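PDB 4HWF: BAG family molecular chaperone regulator 3 from Arabidopsis thaliana, which binds the ATPase domain of HSP70/HSC70 chaperones and, as a co-chaperone, probably regulates pathways such as programmed cell death and stress responses. Local coordinates for residues A[56-61]-A[66-71]; A[26-29]-A[33-36]; A[12-17]-A[47-52]; A[22-27]-A[37-42]. All coordinates share one frame; numbering follows the deposited sequence.

Contact 1 (A[56-61]-A[66-71])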
loop_
_atom_site.group_PDB
_atom_site.type_symbol
_atom_site.label_atom_id
_atom_site.label_comp_id
_atom_site.label_asym_id
_atom_site.label_seq_id
_atom_site.Cartn_x
_atom_site.Cartn_y
_atom_site.Cartn_z
ATOM N N ILE A 56 -14.607 1.778 -4.827
ATOM C CA ILE A 56 -15.253 3.062 -5.107
ATOM C C ILE A 56 -14.975 3.525 -6.544
ATOM O O ILE A 56 -15.890 3.872 -7.295
ATOM C CB ILE A 56 -14.806 4.153 -4.081
ATOM C CG1 ILE A 56 -15.424 3.878 -2.704
ATOM C CG2 ILE A 56 -15.177 5.546 -4.571
ATOM C CD1 ILE A 56 -14.666 4.530 -1.556
ATOM N N ILE A 57 -13.716 3.513 -6.929
ATOM C CA ILE A 57 -13.326 3.933 -8.268
ATOM C C ILE A 57 -14.045 3.110 -9.349
ATOM O O ILE A 57 -14.589 3.669 -10.315
ATOM C CB ILE A 57 -11.809 3.828 -8.448
ATOM C CG1 ILE A 57 -11.089 4.871 -7.573
ATOM C CG2 ILE A 57 -11.412 3.978 -9.917
ATOM C CD1 ILE A 57 -9.593 4.597 -7.442
ATOM N N ALA A 58 -14.063 1.789 -9.172
ATOM C CA ALA A 58 -14.658 0.893 -10.168
ATOM C C ALA A 58 -16.166 0.712 -10.007
ATOM O O ALA A 58 -16.797 -0.015 -10.776
ATOM C CB ALA A 58 -13.946 -0.457 -10.151
ATOM N N ASP A 59 -16.744 1.372 -9.011
ATOM C CA ASP A 59 -18.145 1.158 -8.657
ATOM C C ASP A 59 -18.438 -0.355 -8.546
ATOM O O ASP A 59 -19.471 -0.846 -9.020
ATOM C CB ASP A 59 -19.078 1.831 -9.673
ATOM C CG ASP A 59 -20.492 2.022 -9.143
ATOM O OD1 ASP A 59 -20.674 2.126 -7.907
ATOM O OD2 ASP A 59 -21.427 2.089 -9.971
ATOM N N GLY A 60 -17.489 -1.084 -7.956
ATOM C CA GLY A 60 -17.675 -2.488 -7.623
ATOM C C GLY A 60 -17.428 -3.494 -8.734
ATOM O O GLY A 60 -17.611 -4.696 -8.532
ATOM N N ASP A 61 -17.010 -3.018 -9.905
ATOM C CA ASP A 61 -16.753 -3.906 -11.039
ATOM C C ASP A 61 -15.433 -4.636 -10.819
ATOM O O ASP A 61 -14.359 -4.024 -10.896
ATOM C CB ASP A 61 -16.729 -3.094 -12.342
ATOM C CG ASP A 61 -16.514 -3.959 -13.585
ATOM O OD1 ASP A 61 -15.700 -4.901 -13.559
ATOM O OD2 ASP A 61 -17.159 -3.677 -14.609
ATOM N N ARG A 66 -9.386 -5.650 -10.651
ATOM C CA ARG A 66 -8.212 -6.465 -10.888
ATOM C C ARG A 66 -7.289 -5.804 -11.907
ATOM O O ARG A 66 -6.071 -5.820 -11.753
ATOM C CB ARG A 66 -8.598 -7.855 -11.379
ATOM C CG ARG A 66 -7.382 -8.701 -11.709
ATOM C CD ARG A 66 -7.701 -10.185 -11.697
ATOM N NE ARG A 66 -6.480 -10.986 -11.711
ATOM C CZ ARG A 66 -6.448 -12.303 -11.521
ATOM N NH1 ARG A 66 -7.578 -12.975 -11.300
ATOM N NH2 ARG A 66 -5.285 -12.947 -11.550
ATOM N N LYS A 67 -7.883 -5.215 -12.935
ATOM C CA LYS A 67 -7.128 -4.539 -13.989
ATOM C C LYS A 67 -6.334 -3.330 -13.461
ATOM O O LYS A 67 -5.166 -3.170 -13.781
ATOM C CB LYS A 67 -8.086 -4.109 -15.098
ATOM C CG LYS A 67 -7.435 -3.445 -16.297
ATOM C CD LYS A 67 -8.501 -3.046 -17.320
ATOM C CE LYS A 67 -7.884 -2.450 -18.583
ATOM N NZ LYS A 67 -8.940 -2.064 -19.573
ATOM N N MET A 68 -6.984 -2.479 -12.670
ATOM C CA MET A 68 -6.317 -1.335 -12.047
ATOM C C MET A 68 -5.127 -1.792 -11.192
ATOM O O MET A 68 -4.057 -1.183 -11.232
ATOM C CB MET A 68 -7.311 -0.513 -11.201
ATOM C CG MET A 68 -8.343 0.296 -12.013
ATOM S SD MET A 68 -9.876 0.720 -11.086
ATOM C CE MET A 68 -9.200 0.666 -9.516
ATOM N N GLN A 69 -5.319 -2.852 -10.409
ATOM C CA GLN A 69 -4.252 -3.368 -9.545
ATOM C C GLN A 69 -3.065 -3.927 -10.338
ATOM O O GLN A 69 -1.911 -3.655 -10.008
ATOM C CB GLN A 69 -4.781 -4.422 -8.573
ATOM C CG GLN A 69 -3.716 -5.114 -7.735
ATOM C CD GLN A 69 -3.041 -4.182 -6.722
ATOM O OE1 GLN A 69 -3.323 -2.984 -6.673
ATOM N NE2 GLN A 69 -2.146 -4.740 -5.917
ATOM N N VAL A 70 -3.340 -4.715 -11.372
ATOM C CA VAL A 70 -2.261 -5.243 -12.216
ATOM C C VAL A 70 -1.490 -4.091 -12.864
ATOM O O VAL A 70 -0.270 -4.117 -12.926
ATOM C CB VAL A 70 -2.789 -6.207 -13.307
ATOM C CG1 VAL A 70 -1.686 -6.542 -14.321
ATOM C CG2 VAL A 70 -3.333 -7.473 -12.675
ATOM N N GLN A 71 -2.209 -3.064 -13.310
ATOM C CA GLN A 71 -1.606 -1.897 -13.957
ATOM C C GLN A 71 -0.672 -1.108 -13.030
ATOM O O GLN A 71 0.448 -0.759 -13.416
ATOM C CB GLN A 71 -2.706 -0.966 -14.486
ATOM C CG GLN A 71 -2.247 0.091 -15.502
ATOM C CD GLN A 71 -1.442 1.235 -14.891
ATOM O OE1 GLN A 71 -1.767 1.752 -13.809
ATOM N NE2 GLN A 71 -0.378 1.642 -15.590
#
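Met-68 reaches from helix 62-86 to the end of helix 36-57 and sets its sulfur against the branch methyl of Ile-57, with SD 3.8 Å from Ile-57 CG2. Its torsions account for the reach. CG stands anti to the carbonyl carbon (chi1 -71°), the next bond is extended (chi2 157°), and only at the thioether does the chain fold, where chi3 of 25° swings the terminal methyl round to the isoleucine. CE therefore lies 4.0 Å from the same Ile-57 CG2, and one methyl meets both ends of the S-C bond. Ile-57 offers that methyl because CG2 is anti to its backbone N, while the CG1-CD1 arm runs off beside it. Ala-58 adds a looser touch, its CB 4.3 Å from Met-68 SD. The contact is entirely apolar and small, and it is the extended CB-CG-SD run that brings the thioether of Met-68 across to Ile-57.

The backbone turns sharply beside it. Helix 36-57 closes with a Schellman motif in which Asp-59 takes positive phi and its N bonds to Ile-56 O at 3.2 Å. Asp-59 is also part of a type I' turn that runs from Ala-58 to Asp-61, and Asp-61 is the N-cap of the next helix, OD1 receiving the N-H of Leu-64. This tight turn joins helix 36-57 to helix 62-86. Met-68 also rests on Asp-54 and Ala-58 on Leu-64 and Met-65, while Ile-56 packs on Ala-3, Ser-6, Ile-7 and Ile-10 of helix 3-29.

Contact 2 (A[26-29]-A[33-36]). With SO4 (sulfate ion), chain C.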
loop_
_atom_site.group_PDB
_atom_site.type_symbol
_atom_site.label_atom_id
_atom_site.label_comp_id
_atom_site.label_asym_id
_atom_site.label_seq_id
_atom_site.Cartn_x
_atom_site.Cartn_y
_atom_site.Cartn_z
ATOM N N THR A 26 11.849 4.322 11.610
ATOM C CA THR A 26 12.711 4.969 12.600
ATOM C C THR A 26 13.237 3.970 13.622
ATOM O O THR A 26 14.418 3.986 13.940
ATOM C CB THR A 26 11.993 6.112 13.312
ATOM O OG1 THR A 26 11.613 7.099 12.352
ATOM C CG2 THR A 26 12.908 6.762 14.355
ATOM N N VAL A 27 12.366 3.093 14.127
ATOM C CA VAL A 27 12.782 2.045 15.061
ATOM C C VAL A 27 13.930 1.237 14.475
ATOM O O VAL A 27 14.927 0.969 15.147
ATOM C CB VAL A 27 11.621 1.065 15.406
ATOM C CG1 VAL A 27 12.135 -0.113 16.218
ATOM C CG2 VAL A 27 10.492 1.785 16.145
ATOM N N ILE A 28 13.782 0.835 13.217
ATOM C CA ILE A 28 14.821 0.064 12.538
ATOM C C ILE A 28 16.104 0.899 12.370
ATOM O O ILE A 28 17.198 0.402 12.586
ATOM C CB ILE A 28 14.347 -0.446 11.158
ATOM C CG1 ILE A 28 13.081 -1.299 11.287
ATOM C CG2 ILE A 28 15.441 -1.263 10.481
ATOM C CD1 ILE A 28 13.327 -2.661 11.893
ATOM N N ASN A 29 15.961 2.166 11.995
ATOM C CA ASN A 29 17.125 3.036 11.802
ATOM C C ASN A 29 17.906 3.286 13.097
ATOM O O ASN A 29 19.115 3.496 13.066
ATOM C CB ASN A 29 16.717 4.374 11.174
ATOM C CG ASN A 29 16.208 4.222 9.747
ATOM O OD1 ASN A 29 16.550 3.262 9.050
ATOM N ND2 ASN A 29 15.384 5.176 9.306
ATOM N N LYS A 33 14.630 -3.794 17.105
ATOM C CA LYS A 33 14.066 -5.020 16.553
ATOM C C LYS A 33 12.543 -5.018 16.667
ATOM O O LYS A 33 11.989 -4.764 17.741
ATOM C CB LYS A 33 14.619 -6.242 17.288
ATOM C CG LYS A 33 16.094 -6.501 17.018
ATOM C CD LYS A 33 16.372 -6.548 15.511
ATOM C CE LYS A 33 17.868 -6.649 15.215
ATOM N NZ LYS A 33 18.133 -6.749 13.749
ATOM N N VAL A 34 11.876 -5.297 15.552
ATOM C CA VAL A 34 10.423 -5.403 15.536
ATOM C C VAL A 34 10.032 -6.787 15.035
ATOM O O VAL A 34 10.796 -7.433 14.318
ATOM C CB VAL A 34 9.776 -4.309 14.658
ATOM C CG1 VAL A 34 10.506 -2.971 14.842
ATOM C CG2 VAL A 34 9.785 -4.712 13.212
ATOM N N GLU A 35 8.859 -7.259 15.442
ATOM C CA GLU A 35 8.363 -8.550 14.976
ATOM C C GLU A 35 7.792 -8.430 13.562
ATOM O O GLU A 35 7.101 -7.473 13.237
ATOM C CB GLU A 35 7.303 -9.090 15.929
ATOM C CG GLU A 35 7.845 -9.458 17.283
ATOM C CD GLU A 35 8.901 -10.542 17.192
ATOM O OE1 GLU A 35 10.069 -10.278 17.557
ATOM O OE2 GLU A 35 8.566 -11.658 16.739
ATOM N N GLU A 36 8.080 -9.410 12.723
ATOM C CA GLU A 36 7.597 -9.394 11.351
ATOM C C GLU A 36 6.076 -9.286 11.287
ATOM O O GLU A 36 5.529 -8.636 10.400
ATOM C CB GLU A 36 8.072 -10.650 10.630
ATOM C CG GLU A 36 7.770 -10.659 9.160
ATOM C CD GLU A 36 8.454 -11.804 8.447
ATOM O OE1 GLU A 36 9.706 -11.827 8.422
ATOM O OE2 GLU A 36 7.736 -12.682 7.920
HETATM S S SO4 C . 14.921 8.375 11.185
HETATM O O1 SO4 C . 13.957 7.321 10.844
HETATM O O2 SO4 C . 15.208 9.153 9.971
HETATM O O3 SO4 C . 14.352 9.256 12.210
HETATM O O4 SO4 C . 16.158 7.777 11.708
#
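Val-34 pushes a single methyl against the end of helix 3-29, and the apolar part of the contact rests on it. CG1 lies 3.6 Å from Val-27 CG1 and 4.1 Å from Ile-28 CD1, so one branch meets two successive helix residues. Val-27 presents the methyl that is anti to its backbone N. The delta methyl of Ile-28, by contrast, arrives at about a right angle to the valine. Val-34 turns CG1 anti to its carbonyl carbon (chi1 -40°), which puts CG2 in the crowded position between backbone N and carbonyl carbon.

The polar part belongs to the helix alone and involves a sulfate ion, probably from the crystallisation liquor. Asn-29 ND2 donates to sulfate O1 at 3.0 Å, with an N-H...O angle of 159°. Thr-26 OG1, one turn earlier, lies 2.8 Å from the same oxygen, but Ser-22 O competes for its single proton. Neither side chain touches segment 33-36, and the anion has no part in the apolar contact.

The segment 33-36 belongs to the loop from helix 3-29 to helix 36-57. There Val-34 also touches Phe-24 of the first helix and Leu-39 of the second, wedged where the two come together.

Contact 3 (A[12-17]-A[47-52])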
loop_
_atom_site.group_PDB
_atom_site.type_symbol
_atom_site.label_atom_id
_atom_site.label_comp_id
_atom_site.label_asym_id
_atom_site.label_seq_id
_atom_site.Cartn_x
_atom_site.Cartn_y
_atom_site.Cartn_z
ATOM N N PHE A 12 -7.466 10.103 4.755
ATOM C CA PHE A 12 -7.123 10.302 6.161
ATOM C C PHE A 12 -6.512 9.048 6.774
ATOM O O PHE A 12 -5.470 9.106 7.428
ATOM C CB PHE A 12 -8.362 10.710 6.957
ATOM C CG PHE A 12 -8.225 10.501 8.446
ATOM C CD1 PHE A 12 -7.849 11.552 9.277
ATOM C CD2 PHE A 12 -8.474 9.252 9.017
ATOM C CE1 PHE A 12 -7.722 11.364 10.654
ATOM C CE2 PHE A 12 -8.346 9.056 10.387
ATOM C CZ PHE A 12 -7.969 10.116 11.207
ATOM N N GLU A 13 -7.162 7.908 6.565
ATOM C CA GLU A 13 -6.697 6.662 7.169
ATOM C C GLU A 13 -5.336 6.238 6.627
ATOM O O GLU A 13 -4.487 5.743 7.368
ATOM C CB GLU A 13 -7.731 5.548 6.970
ATOM C CG GLU A 13 -7.342 4.214 7.600
ATOM C CD GLU A 13 -7.080 4.306 9.105
ATOM O OE1 GLU A 13 -7.660 5.201 9.767
ATOM O OE2 GLU A 13 -6.290 3.480 9.619
ATOM N N VAL A 14 -5.118 6.427 5.333
ATOM C CA VAL A 14 -3.836 6.061 4.760
ATOM C C VAL A 14 -2.724 6.970 5.298
ATOM O O VAL A 14 -1.615 6.503 5.549
ATOM C CB VAL A 14 -3.883 6.044 3.220
ATOM C CG1 VAL A 14 -2.490 5.870 2.635
ATOM C CG2 VAL A 14 -4.811 4.923 2.740
ATOM N N ASP A 15 -3.031 8.254 5.498
ATOM C CA ASP A 15 -2.082 9.176 6.137
ATOM C C ASP A 15 -1.651 8.637 7.498
ATOM O O ASP A 15 -0.467 8.624 7.826
ATOM C CB ASP A 15 -2.695 10.569 6.318
ATOM C CG ASP A 15 -2.702 11.382 5.035
ATOM O OD1 ASP A 15 -3.575 12.271 4.899
ATOM O OD2 ASP A 15 -1.835 11.142 4.165
ATOM N N ARG A 16 -2.626 8.184 8.282
ATOM C CA ARG A 16 -2.355 7.582 9.585
ATOM C C ARG A 16 -1.449 6.367 9.496
ATOM O O ARG A 16 -0.508 6.227 10.281
ATOM C CB ARG A 16 -3.652 7.137 10.247
ATOM C CG ARG A 16 -4.413 8.219 10.947
ATOM C CD ARG A 16 -5.501 7.584 11.799
ATOM N NE ARG A 16 -4.939 6.677 12.799
ATOM C CZ ARG A 16 -5.350 5.426 12.997
ATOM N NH1 ARG A 16 -6.329 4.921 12.255
ATOM N NH2 ARG A 16 -4.785 4.678 13.940
ATOM N N LEU A 17 -1.754 5.461 8.569
ATOM C CA LEU A 17 -0.947 4.255 8.421
ATOM C C LEU A 17 0.467 4.576 7.951
ATOM O O LEU A 17 1.428 3.942 8.376
ATOM C CB LEU A 17 -1.621 3.273 7.452
ATOM C CG LEU A 17 -2.977 2.756 7.933
ATOM C CD1 LEU A 17 -3.672 1.991 6.800
ATOM C CD2 LEU A 17 -2.792 1.877 9.177
ATOM N N MET A 47 -3.559 -2.668 2.534
ATOM C CA MET A 47 -4.238 -3.395 1.452
ATOM C C MET A 47 -5.754 -3.256 1.551
ATOM O O MET A 47 -6.442 -3.096 0.532
ATOM C CB MET A 47 -3.800 -4.870 1.439
ATOM C CG MET A 47 -2.359 -5.056 0.943
ATOM S SD MET A 47 -2.193 -4.801 -0.860
ATOM C CE MET A 47 -3.135 -6.238 -1.427
ATOM N N ASN A 48 -6.274 -3.284 2.777
ATOM C CA ASN A 48 -7.697 -3.078 2.994
ATOM C C ASN A 48 -8.174 -1.708 2.525
ATOM O O ASN A 48 -9.261 -1.585 1.978
ATOM C CB ASN A 48 -8.084 -3.297 4.462
ATOM C CG ASN A 48 -8.045 -4.781 4.873
ATOM O OD1 ASN A 48 -8.055 -5.103 6.058
ATOM N ND2 ASN A 48 -7.969 -5.670 3.897
ATOM N N GLN A 49 -7.367 -0.675 2.750
ATOM C CA GLN A 49 -7.719 0.666 2.295
ATOM C C GLN A 49 -7.671 0.735 0.768
ATOM O O GLN A 49 -8.509 1.373 0.146
ATOM C CB GLN A 49 -6.760 1.708 2.901
ATOM C CG GLN A 49 -6.885 1.837 4.413
ATOM C CD GLN A 49 -8.302 2.122 4.836
ATOM O OE1 GLN A 49 -8.947 3.007 4.292
ATOM N NE2 GLN A 49 -8.811 1.349 5.795
ATOM N N LEU A 50 -6.682 0.075 0.183
ATOM C CA LEU A 50 -6.517 0.059 -1.270
ATOM C C LEU A 50 -7.719 -0.594 -1.933
ATOM O O LEU A 50 -8.236 -0.106 -2.935
ATOM C CB LEU A 50 -5.251 -0.703 -1.649
ATOM C CG LEU A 50 -4.934 -0.745 -3.148
ATOM C CD1 LEU A 50 -4.701 0.665 -3.710
ATOM C CD2 LEU A 50 -3.723 -1.626 -3.409
ATOM N N LEU A 51 -8.179 -1.699 -1.357
ATOM C CA LEU A 51 -9.343 -2.393 -1.896
ATOM C C LEU A 51 -10.606 -1.555 -1.770
ATOM O O LEU A 51 -11.412 -1.514 -2.699
ATOM C CB LEU A 51 -9.512 -3.756 -1.214
ATOM C CG LEU A 51 -10.193 -4.909 -1.944
ATOM C CD1 LEU A 51 -9.580 -5.208 -3.312
ATOM C CD2 LEU A 51 -10.139 -6.154 -1.039
ATOM N N ARG A 52 -10.804 -0.892 -0.630
ATOM C CA ARG A 52 -11.959 -0.004 -0.489
ATOM C C ARG A 52 -11.943 1.101 -1.541
ATOM O O ARG A 52 -12.982 1.470 -2.081
ATOM C CB ARG A 52 -12.014 0.654 0.891
ATOM C CG ARG A 52 -12.384 -0.261 2.011
ATOM C CD ARG A 52 -12.363 0.492 3.338
ATOM N NE ARG A 52 -12.796 1.887 3.200
ATOM C CZ ARG A 52 -14.044 2.316 3.380
ATOM N NH1 ARG A 52 -15.010 1.455 3.695
ATOM N NH2 ARG A 52 -14.330 3.612 3.249
#
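A side-by-side helix contact centred on Gln-49, which lies across Glu-13, Val-14 and Leu-17, joins the middle of helix 3-29 to helix 36-57. The short axes run almost antiparallel, 160° between their directions, and approach to 10.4 Å. Although two of the four residues are polar, the contact is van der Waals in character, the amide of Gln-49 lying against the methylenes of Glu-13. Gln-49 is bent at chi2 (-54°), which lays its amide there rather than sending it straight ahead. The amide carbon CD sits 3.6 Å from Glu-13 CG, and NE2 lies 3.7 Å from the same methylene. Nearer its backbone, Gln-49 CB meets Val-14 CG2 at 3.8 Å and Gln-49 CG meets Leu-17 CD1 at 4.0 Å.

This is the interface of the first two helices in the three-helix bundle of the BAG domain, with helix 62-86 meeting helix 36-57 through Leu-50 and Leu-51. Leu-17 is buried and continues onto Leu-42, Met-45 and Leu-46, whereas Gln-49 also touches Ile-10. Carboxylate and amide planes are inclined by 58°, and the carboxylate is engaged within its own helix: Arg-16 NH1 forms a salt bridge to Glu-13 OE1 at 2.8 Å, arriving on the syn lone pair and nearly in the guanidinium plane.

Contact 4 (A[22-27]-A[37-42]). With SO4 (sulfate ion), chain C.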
loop_
_atom_site.group_PDB
_atom_site.type_symbol
_atom_site.label_atom_id
_atom_site.label_comp_id
_atom_site.label_asym_id
_atom_site.label_seq_id
_atom_site.Cartn_x
_atom_site.Cartn_y
_atom_site.Cartn_z
ATOM N N SER A 22 6.476 5.145 8.882
ATOM C CA SER A 22 7.631 6.009 9.165
ATOM C C SER A 22 8.209 5.716 10.537
ATOM O O SER A 22 9.420 5.623 10.705
ATOM C CB SER A 22 7.242 7.485 9.117
ATOM O OG SER A 22 6.948 7.898 7.806
ATOM N N ALA A 23 7.324 5.587 11.522
ATOM C CA ALA A 23 7.735 5.295 12.894
ATOM C C ALA A 23 8.458 3.963 12.996
ATOM O O ALA A 23 9.487 3.862 13.659
ATOM C CB ALA A 23 6.531 5.332 13.835
ATOM N N PHE A 24 7.926 2.932 12.342
ATOM C CA PHE A 24 8.616 1.652 12.285
ATOM C C PHE A 24 9.969 1.771 11.576
ATOM O O PHE A 24 10.932 1.158 11.995
ATOM C CB PHE A 24 7.764 0.561 11.617
ATOM C CG PHE A 24 6.780 -0.104 12.544
ATOM C CD1 PHE A 24 5.414 0.042 12.349
ATOM C CD2 PHE A 24 7.220 -0.870 13.614
ATOM C CE1 PHE A 24 4.503 -0.569 13.202
ATOM C CE2 PHE A 24 6.316 -1.483 14.470
ATOM C CZ PHE A 24 4.955 -1.335 14.262
ATOM N N GLU A 25 10.038 2.540 10.496
ATOM C CA GLU A 25 11.323 2.750 9.826
ATOM C C GLU A 25 12.324 3.386 10.800
ATOM O O GLU A 25 13.496 3.038 10.819
ATOM C CB GLU A 25 11.160 3.640 8.586
ATOM C CG GLU A 25 10.425 2.972 7.422
ATOM C CD GLU A 25 10.187 3.917 6.250
ATOM O OE1 GLU A 25 9.792 5.087 6.474
ATOM O OE2 GLU A 25 10.392 3.480 5.097
ATOM N N THR A 26 11.849 4.322 11.610
ATOM C CA THR A 26 12.711 4.969 12.600
ATOM C C THR A 26 13.237 3.970 13.622
ATOM O O THR A 26 14.418 3.986 13.940
ATOM C CB THR A 26 11.993 6.112 13.312
ATOM O OG1 THR A 26 11.613 7.099 12.352
ATOM C CG2 THR A 26 12.908 6.762 14.355
ATOM N N VAL A 27 12.366 3.093 14.127
ATOM C CA VAL A 27 12.782 2.045 15.061
ATOM C C VAL A 27 13.930 1.237 14.475
ATOM O O VAL A 27 14.927 0.969 15.147
ATOM C CB VAL A 27 11.621 1.065 15.406
ATOM C CG1 VAL A 27 12.135 -0.113 16.218
ATOM C CG2 VAL A 27 10.492 1.785 16.145
ATOM N N LYS A 37 5.382 -9.900 12.237
ATOM C CA LYS A 37 3.926 -9.867 12.206
ATOM C C LYS A 37 3.342 -8.468 12.393
ATOM O O LYS A 37 2.262 -8.190 11.898
ATOM C CB LYS A 37 3.308 -10.870 13.183
ATOM C CG LYS A 37 3.339 -10.461 14.628
ATOM C CD LYS A 37 2.480 -11.417 15.464
ATOM C CE LYS A 37 2.927 -12.872 15.304
ATOM N NZ LYS A 37 1.987 -13.839 15.969
ATOM N N SER A 38 4.052 -7.579 13.087
ATOM C CA SER A 38 3.608 -6.189 13.173
ATOM C C SER A 38 3.648 -5.508 11.795
ATOM O O SER A 38 2.787 -4.687 11.466
ATOM C CB SER A 38 4.458 -5.398 14.175
ATOM O OG SER A 38 4.366 -5.978 15.462
ATOM N N LEU A 39 4.651 -5.848 10.995
ATOM C CA LEU A 39 4.779 -5.269 9.667
ATOM C C LEU A 39 3.795 -5.910 8.667
ATOM O O LEU A 39 3.258 -5.230 7.786
ATOM C CB LEU A 39 6.218 -5.408 9.164
ATOM C CG LEU A 39 7.273 -4.776 10.082
ATOM C CD1 LEU A 39 8.656 -5.058 9.554
ATOM C CD2 LEU A 39 7.040 -3.289 10.228
ATOM N N VAL A 40 3.584 -7.214 8.804
ATOM C CA VAL A 40 2.618 -7.931 7.976
ATOM C C VAL A 40 1.207 -7.436 8.266
ATOM O O VAL A 40 0.392 -7.281 7.359
ATOM C CB VAL A 40 2.702 -9.458 8.203
ATOM C CG1 VAL A 40 1.541 -10.182 7.510
ATOM C CG2 VAL A 40 4.057 -9.990 7.714
ATOM N N ASN A 41 0.917 -7.170 9.532
ATOM C CA ASN A 41 -0.388 -6.629 9.888
ATOM C C ASN A 41 -0.612 -5.247 9.281
ATOM O O ASN A 41 -1.710 -4.929 8.822
ATOM C CB ASN A 41 -0.580 -6.615 11.408
ATOM C CG ASN A 41 -0.799 -8.016 11.984
ATOM O OD1 ASN A 41 -1.232 -8.933 11.273
ATOM N ND2 ASN A 41 -0.512 -8.186 13.280
ATOM N N LEU A 42 0.437 -4.432 9.266
ATOM C CA LEU A 42 0.352 -3.099 8.681
ATOM C C LEU A 42 0.112 -3.172 7.168
ATOM O O LEU A 42 -0.654 -2.396 6.613
ATOM C CB LEU A 42 1.651 -2.335 8.938
ATOM C CG LEU A 42 1.528 -1.006 9.672
ATOM C CD1 LEU A 42 2.875 -0.274 9.693
ATOM C CD2 LEU A 42 0.438 -0.139 9.059
HETATM S S SO4 C . 14.921 8.375 11.185
HETATM O O1 SO4 C . 13.957 7.321 10.844
HETATM O O2 SO4 C . 15.208 9.153 9.971
HETATM O O3 SO4 C . 14.352 9.256 12.210
HETATM O O4 SO4 C . 16.158 7.777 11.708
#
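Phe-24 carries this contact, its ring reaching from helix 3-29 to Ser-38, Leu-39 and Leu-42 of helix 36-57. With chi1 at -83°, the ring lies opposite the carbonyl carbon and beside the backbone N, which sends it across to the other helix, and it has by far the largest surface buried of the residues that meet here.

Leu-39 supplies the second element. Its CA-CB bond does not point at segment 22-27, yet CD2 settles over one face of the ring as a CH-pi contact, 4.2 Å from the centroid of the Phe-24 ring and 22° off the ring normal. The methyl is displaced toward the rim, and its nearest ring atom is Phe-24 CG at 3.9 Å. The two side chains run past one another in opposing senses, Leu-39 lying alongside Phe-24 rather than meeting it head-on.

Leu-42, one turn further on, is the buried third member. Its CD1 comes obliquely to the ring, 3.7 Å from Phe-24 CD1 and 3.9 Å from Phe-24 CE1. Its chi1 of -123° is far from a staggered value, which suggests some torsional strain in this position. Near the far end of the ring, Ser-38 CB approaches Phe-24 CZ to 4.1 Å. Ser-38 and Leu-39 from one turn and Leu-42 from the next thus meet the ring, Leu-39 over a face and the others obliquely.

Leu-42 also packs on Gln-20 and Val-21. Near-antiparallel helices joined by interlocking apolar side chains make up the three-helix bundle of the BAG domain, and this contact joins helices 3-29 and 36-57 in that way near their connecting loop.

From the N terminus, helix 3-29 opens contact 3 at residues 12-17, then contact 4 at 22-27 and contact 2 at 26-29, the last two sharing Thr-26 and Val-27. Contact 2 closes first, within the turn to helix 36-57; contact 4 closes next at 37-42, and contact 3 at 47-52, so both contacts 2 and 4 nest inside the long loop of contact 3. Together they zip the first two helices. Contact 1 follows in series, fastening helix 62-86 to the far end of the second helix, with its centre about 33 Å from that of contact 2. Gln-69 touching Leu-50 links contacts 1 and 3.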